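Local coordinates for protein endo-1,3-beta-glucanase, family GH16 (Zobellia galactanivorans, PDB 4BPZ) that probably hydrolyses internal beta-1,3-glucosidic bonds of glucans such as algal laminarin, and here, as an engineered variant, holds a glucan trisaccharide in its active-site cleft, at residues S41-R53 against N227-P239. The protein carries 1 engineered substitution. Numbering follows the deposited sequence. Where two conformers were deposited one is given.
With BGC (beta-D-glucopyranose), chain C; GLC (alpha-D-glucopyranose), chain B; BGC (beta-D-glucopyranose), chain D.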
loop_
_atom_site.group_PDB
_atom_site.type_symbol
_atom_site.label_atom_id
_atom_site.label_comp_id
_atom_site.label_asym_id
_atom_site.label_seq_id
_atom_site.Cartn_x
_atom_site.Cartn_y
_atom_site.Cartn_z
ATOM N N SER A 41 -0.848 18.598 2.215
ATOM C CA SER A 41 -0.113 17.673 1.333
ATOM C C SER A 41 0.018 16.292 1.961
ATOM O O SER A 41 -0.119 16.140 3.193
ATOM C CB SER A 41 1.285 18.248 1.069
ATOM O OG SER A 41 1.193 19.548 0.426
ATOM N N TRP A 42 0.383 15.337 1.109
ATOM C CA TRP A 42 0.827 14.008 1.569
ATOM C C TRP A 42 2.305 14.092 1.866
ATOM O O TRP A 42 2.919 15.171 1.783
ATOM C CB TRP A 42 0.384 12.952 0.550
ATOM C CG TRP A 42 -1.113 12.765 0.689
ATOM C CD1 TRP A 42 -2.117 13.487 0.114
ATOM C CD2 TRP A 42 -1.731 11.853 1.622
ATOM N NE1 TRP A 42 -3.358 13.096 0.677
ATOM C CE2 TRP A 42 -3.118 12.121 1.588
ATOM C CE3 TRP A 42 -1.234 10.902 2.494
ATOM C CZ2 TRP A 42 -4.033 11.426 2.431
ATOM C CZ3 TRP A 42 -2.164 10.203 3.319
ATOM C CH2 TRP A 42 -3.525 10.461 3.277
ATOM N N HIS A 43 2.871 12.973 2.292
ATOM C CA HIS A 43 4.273 12.871 2.658
ATOM C C HIS A 43 5.143 12.684 1.444
ATOM O O HIS A 43 4.670 12.596 0.308
ATOM C CB HIS A 43 4.439 11.768 3.672
ATOM C CG HIS A 43 3.565 11.964 4.884
ATOM N ND1 HIS A 43 3.734 13.029 5.730
ATOM C CD2 HIS A 43 2.511 11.209 5.338
ATOM C CE1 HIS A 43 2.817 12.902 6.743
ATOM N NE2 HIS A 43 2.100 11.768 6.507
ATOM N N ASN A 44 6.465 12.562 1.680
ATOM C CA ASN A 44 7.393 12.211 0.635
ATOM C C ASN A 44 7.425 13.189 -0.528
ATOM O O ASN A 44 7.766 12.777 -1.669
ATOM C CB ASN A 44 7.163 10.765 0.138
ATOM C CG ASN A 44 7.041 9.786 1.253
ATOM O OD1 ASN A 44 7.945 9.716 2.096
ATOM N ND2 ASN A 44 5.961 9.028 1.299
ATOM N N ASN A 45 6.981 14.443 -0.355
ATOM C CA ASN A 45 6.937 15.389 -1.440
ATOM C C ASN A 45 6.025 14.948 -2.593
ATOM O O ASN A 45 6.141 15.435 -3.720
ATOM C CB ASN A 45 8.352 15.752 -1.960
ATOM C CG ASN A 45 9.195 16.269 -0.864
ATOM O OD1 ASN A 45 8.777 17.235 -0.204
ATOM N ND2 ASN A 45 10.297 15.657 -0.617
ATOM N N GLU A 46 5.009 14.082 -2.282
ATOM C CA GLU A 46 4.099 13.574 -3.313
ATOM C C GLU A 46 3.227 14.705 -3.813
ATOM O O GLU A 46 2.890 15.662 -3.101
ATOM C CB GLU A 46 3.227 12.493 -2.681
ATOM C CG GLU A 46 4.038 11.242 -2.391
ATOM C CD GLU A 46 3.345 10.330 -1.393
ATOM O OE1 GLU A 46 2.087 10.456 -1.212
ATOM O OE2 GLU A 46 4.061 9.468 -0.814
ATOM N N LEU A 47 2.729 14.549 -5.059
ATOM C CA LEU A 47 2.057 15.634 -5.759
ATOM C C LEU A 47 0.590 15.478 -5.882
ATOM O O LEU A 47 -0.067 16.327 -6.439
ATOM C CB LEU A 47 2.702 15.786 -7.164
ATOM C CG LEU A 47 4.198 16.210 -7.082
ATOM C CD1 LEU A 47 4.759 16.389 -8.484
ATOM C CD2 LEU A 47 4.355 17.537 -6.356
ATOM N N GLN A 48 -0.008 14.396 -5.371
ATOM C CA GLN A 48 -1.427 14.089 -5.538
ATOM C C GLN A 48 -2.276 14.535 -4.358
ATOM O O GLN A 48 -1.800 14.588 -3.194
ATOM C CB GLN A 48 -1.728 12.610 -5.817
ATOM C CG GLN A 48 -1.655 11.681 -4.582
ATOM C CD GLN A 48 -0.311 11.580 -3.956
ATOM O OE1 GLN A 48 -0.204 11.439 -2.693
ATOM N NE2 GLN A 48 0.726 11.615 -4.692
ATOM N N HIS A 49 -3.573 14.708 -4.608
ATOM C CA HIS A 49 -4.623 14.488 -3.614
ATOM C C HIS A 49 -5.224 13.116 -3.806
ATOM O O HIS A 49 -5.281 12.588 -4.902
ATOM C CB HIS A 49 -5.740 15.518 -3.732
ATOM C CG HIS A 49 -5.495 16.776 -2.945
ATOM N ND1 HIS A 49 -5.167 16.768 -1.659
ATOM C CD2 HIS A 49 -5.579 18.108 -3.331
ATOM C CE1 HIS A 49 -5.010 18.040 -1.251
ATOM N NE2 HIS A 49 -5.284 18.839 -2.270
ATOM N N TYR A 50 -5.683 12.571 -2.691
ATOM C CA TYR A 50 -6.448 11.322 -2.696
ATOM C C TYR A 50 -7.932 11.619 -2.522
ATOM O O TYR A 50 -8.294 12.489 -1.761
ATOM C CB TYR A 50 -5.933 10.384 -1.597
ATOM C CG TYR A 50 -4.569 9.804 -1.893
ATOM C CD1 TYR A 50 -4.342 9.059 -3.055
ATOM C CD2 TYR A 50 -3.513 9.929 -0.987
ATOM C CE1 TYR A 50 -3.120 8.472 -3.310
ATOM C CE2 TYR A 50 -2.284 9.351 -1.232
ATOM C CZ TYR A 50 -2.093 8.609 -2.390
ATOM O OH TYR A 50 -0.882 7.996 -2.645
ATOM N N THR A 51 -8.774 10.924 -3.297
ATOM C CA THR A 51 -10.236 11.206 -3.281
ATOM C C THR A 51 -10.932 9.882 -3.200
ATOM O O THR A 51 -10.388 8.806 -3.465
ATOM C CB THR A 51 -10.726 12.038 -4.484
ATOM O OG1 THR A 51 -11.168 11.182 -5.548
ATOM C CG2 THR A 51 -9.740 13.074 -4.918
ATOM N N ASN A 52 -12.257 9.971 -2.890
ATOM C CA ASN A 52 -13.077 8.763 -2.891
ATOM C C ASN A 52 -14.002 8.686 -4.086
ATOM O O ASN A 52 -14.976 7.947 -4.077
ATOM C CB ASN A 52 -13.858 8.557 -1.575
ATOM C CG ASN A 52 -15.042 9.464 -1.427
ATOM O OD1 ASN A 52 -15.947 9.186 -0.525
ATOM N ND2 ASN A 52 -15.174 10.429 -2.185
ATOM N N ARG A 53 -13.686 9.432 -5.155
ATOM C CA ARG A 53 -14.517 9.500 -6.321
ATOM C C ARG A 53 -14.319 8.370 -7.253
ATOM O O ARG A 53 -13.245 7.728 -7.300
ATOM C CB ARG A 53 -14.264 10.819 -7.081
ATOM C CG ARG A 53 -14.366 12.087 -6.265
ATOM C CD ARG A 53 -13.944 13.237 -7.118
ATOM N NE ARG A 53 -12.543 13.037 -7.491
ATOM C CZ ARG A 53 -11.933 13.574 -8.547
ATOM N NH1 ARG A 53 -12.510 14.482 -9.306
ATOM N NH2 ARG A 53 -10.704 13.178 -8.874
ATOM N N ASN A 227 -2.493 2.095 -2.893
ATOM C CA ASN A 227 -2.526 3.478 -3.384
ATOM C C ASN A 227 -1.680 3.616 -4.653
ATOM O O ASN A 227 -0.820 2.766 -4.915
ATOM C CB ASN A 227 -2.058 4.483 -2.326
ATOM C CG ASN A 227 -0.607 4.330 -1.980
ATOM O OD1 ASN A 227 -0.253 3.385 -1.269
ATOM N ND2 ASN A 227 0.259 5.145 -2.552
ATOM N N ILE A 228 -1.868 4.714 -5.372
ATOM C CA ILE A 228 -0.843 5.215 -6.345
ATOM C C ILE A 228 -0.479 6.611 -5.932
ATOM O O ILE A 228 -1.333 7.498 -6.044
ATOM C CB ILE A 228 -1.300 5.216 -7.817
ATOM C CG1 ILE A 228 -1.934 3.913 -8.305
ATOM C CG2 ILE A 228 -0.080 5.601 -8.673
ATOM C CD1 ILE A 228 -2.565 4.089 -9.687
ATOM N N ALA A 229 0.747 6.853 -5.503
ATOM C CA ALA A 229 1.226 8.229 -5.336
ATOM C C ALA A 229 1.752 8.710 -6.679
ATOM O O ALA A 229 2.173 7.916 -7.521
ATOM C CB ALA A 229 2.299 8.252 -4.263
ATOM N N MET A 230 1.777 10.005 -6.856
ATOM C CA MET A 230 2.370 10.661 -8.071
ATOM C C MET A 230 3.552 11.504 -7.647
ATOM O O MET A 230 3.460 12.323 -6.743
ATOM C CB MET A 230 1.359 11.503 -8.749
ATOM C CG MET A 230 0.236 10.723 -9.428
ATOM S SD MET A 230 0.789 9.505 -10.689
ATOM C CE MET A 230 1.659 10.576 -11.859
ATOM N N GLY A 231 4.679 11.310 -8.338
ATOM C CA GLY A 231 5.869 12.095 -8.017
ATOM C C GLY A 231 6.381 11.764 -6.634
ATOM O O GLY A 231 6.272 10.655 -6.110
ATOM N N GLY A 232 7.009 12.793 -6.029
ATOM C CA GLY A 232 7.640 12.587 -4.736
ATOM C C GLY A 232 8.867 11.705 -4.777
ATOM O O GLY A 232 9.439 11.415 -5.863
ATOM N N THR A 233 9.290 11.230 -3.625
ATOM C CA THR A 233 10.576 10.491 -3.453
ATOM C C THR A 233 10.783 9.449 -4.489
ATOM O O THR A 233 11.798 9.372 -5.184
ATOM C CB THR A 233 10.696 9.906 -2.031
ATOM O OG1 THR A 233 10.399 10.965 -1.109
ATOM C CG2 THR A 233 12.123 9.389 -1.752
ATOM N N LEU A 234 9.838 8.514 -4.524
ATOM C CA LEU A 234 9.925 7.378 -5.428
ATOM C C LEU A 234 9.125 7.531 -6.694
ATOM O O LEU A 234 9.416 6.776 -7.636
ATOM C CB LEU A 234 9.608 6.089 -4.753
ATOM C CG LEU A 234 10.588 5.582 -3.681
ATOM C CD1 LEU A 234 10.238 4.123 -3.253
ATOM C CD2 LEU A 234 12.057 5.760 -3.987
ATOM N N GLY A 235 8.177 8.448 -6.811
ATOM C CA GLY A 235 7.552 8.662 -8.076
ATOM C C GLY A 235 8.481 9.373 -9.063
ATOM O O GLY A 235 8.482 9.045 -10.266
ATOM N N GLY A 236 9.225 10.358 -8.581
ATOM C CA GLY A 236 10.131 11.075 -9.479
ATOM C C GLY A 236 9.411 12.007 -10.409
ATOM O O GLY A 236 8.263 12.433 -10.196
ATOM N N ASP A 237 10.120 12.417 -11.446
ATOM C CA ASP A 237 9.592 13.350 -12.431
ATOM C C ASP A 237 8.428 12.687 -13.204
ATOM O O ASP A 237 8.448 11.494 -13.582
ATOM C CB ASP A 237 10.663 13.730 -13.436
ATOM C CG ASP A 237 11.853 14.452 -12.739
ATOM O OD1 ASP A 237 11.688 15.089 -11.673
ATOM O OD2 ASP A 237 12.967 14.268 -13.285
ATOM N N ILE A 238 7.408 13.542 -13.409
ATOM C CA ILE A 238 6.224 13.055 -14.130
ATOM C C ILE A 238 6.246 13.725 -15.494
ATOM O O ILE A 238 6.380 14.955 -15.607
ATOM C CB ILE A 238 4.938 13.451 -13.394
ATOM C CG1 ILE A 238 4.939 12.991 -11.917
ATOM C CG2 ILE A 238 3.699 12.977 -14.177
ATOM C CD1 ILE A 238 3.870 13.663 -11.070
ATOM N N PRO A 239 6.153 12.948 -16.608
ATOM C CA PRO A 239 6.127 13.577 -17.952
ATOM C C PRO A 239 5.015 14.571 -18.079
ATOM O O PRO A 239 3.922 14.410 -17.552
ATOM C CB PRO A 239 5.916 12.394 -18.887
ATOM C CG PRO A 239 6.475 11.235 -18.170
ATOM C CD PRO A 239 6.090 11.473 -16.673
HETATM C C2 BGC C . 6.587 8.581 4.859
HETATM C C3 BGC C . 6.446 9.029 6.281
HETATM C C4 BGC C . 4.965 8.825 6.776
HETATM C C5 BGC C . 4.532 7.357 6.537
HETATM C C6 BGC C . 3.067 7.089 6.815
HETATM C C1 BGC C . 6.047 7.132 4.735
HETATM O O2 BGC C . 7.939 8.647 4.503
HETATM O O3 BGC C . 6.738 10.424 6.306
HETATM O O4 BGC C . 4.809 9.006 8.179
HETATM O O5 BGC C . 4.695 7.088 5.116
HETATM O O6 BGC C . 2.184 7.801 5.978
HETATM C C1 GLC B . 6.773 3.137 2.509
HETATM C C2 GLC B . 7.123 4.592 2.970
HETATM C C3 GLC B . 5.806 5.380 2.992
HETATM C C4 GLC B . 5.138 5.319 1.688
HETATM C C5 GLC B . 4.767 3.866 1.517
HETATM C C6 GLC B . 4.040 3.565 0.226
HETATM O O1 GLC B . 6.191 2.356 3.530
HETATM O O2 GLC B . 7.733 4.486 4.231
HETATM O O3 GLC B . 6.104 6.795 3.351
HETATM O O4 GLC B . 3.976 6.172 1.686
HETATM O O5 GLC B . 5.993 3.102 1.474
HETATM O O6 GLC B . 4.816 3.908 -0.916
HETATM C C2 BGC D . 3.929 10.298 9.991
HETATM C C3 BGC D . 3.720 11.711 10.452
HETATM C C4 BGC D . 5.059 12.465 10.536
HETATM C C5 BGC D . 5.780 12.301 9.178
HETATM C C6 BGC D . 7.097 13.047 9.194
HETATM C C1 BGC D . 4.637 10.309 8.657
HETATM O O2 BGC D . 2.673 9.639 9.896
HETATM O O3 BGC D . 3.192 11.728 11.747
HETATM O O4 BGC D . 4.793 13.830 10.768
HETATM O O5 BGC D . 5.909 10.912 8.832
HETATM O O6 BGC D . 7.643 12.963 7.871
HETATM O O HOH W 1 10.650 10.242 1.593
HETATM O O HOH W 2 11.376 13.575 -1.851
#
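Asn44 and Thr233 meet through the backbone: Thr233 N donates to Asn44 O at 2.9 Å. One water also links Asn44 OD1 to Thr233 OG1. The Asn44 amide itself turns to the glycan, its CG anti to the carbonyl carbon (chi1 -48°). OD1 accepts from O2 of the middle glucose at 2.6 Å. ND2 donates both to O3 of the alpha-glucose and, nearly straight at 173°, to Glu46 OE2, on its anti side and tilted out of the carboxylate plane. These bonds fix the rotation of the amide. The extended Glu46 chain brings its carboxylate CD to 3.7 Å from Ala229 CB. Next along, Leu47 N donates to Met230 O, and the Leu47 and Ile238 side chains slide past each other in opposite directions, touching CD1 to CD1. Gly232 CA packs against Asn44 O, where a CB would clash. Tyr50 OH reaches Asn227, ring and amide 84° apart; ND2 gives OH a weak bond of 3.1 Å, while Asn227 OD1 pairs with Trp115. His43 lays one ring face on two sugars, BGC C4 (chain C) and BGC C1 (chain D) both offset toward the rim. Replacing this imidazole by an alanine is likely to leave both glucoses without that flat face. The His43-Glu46 type I' turn and strand 48-50 thus meet strand 222-230 and helix 232-235 in this GH16 jelly roll, and the turn presents a ring face and a braced amide to the substrate.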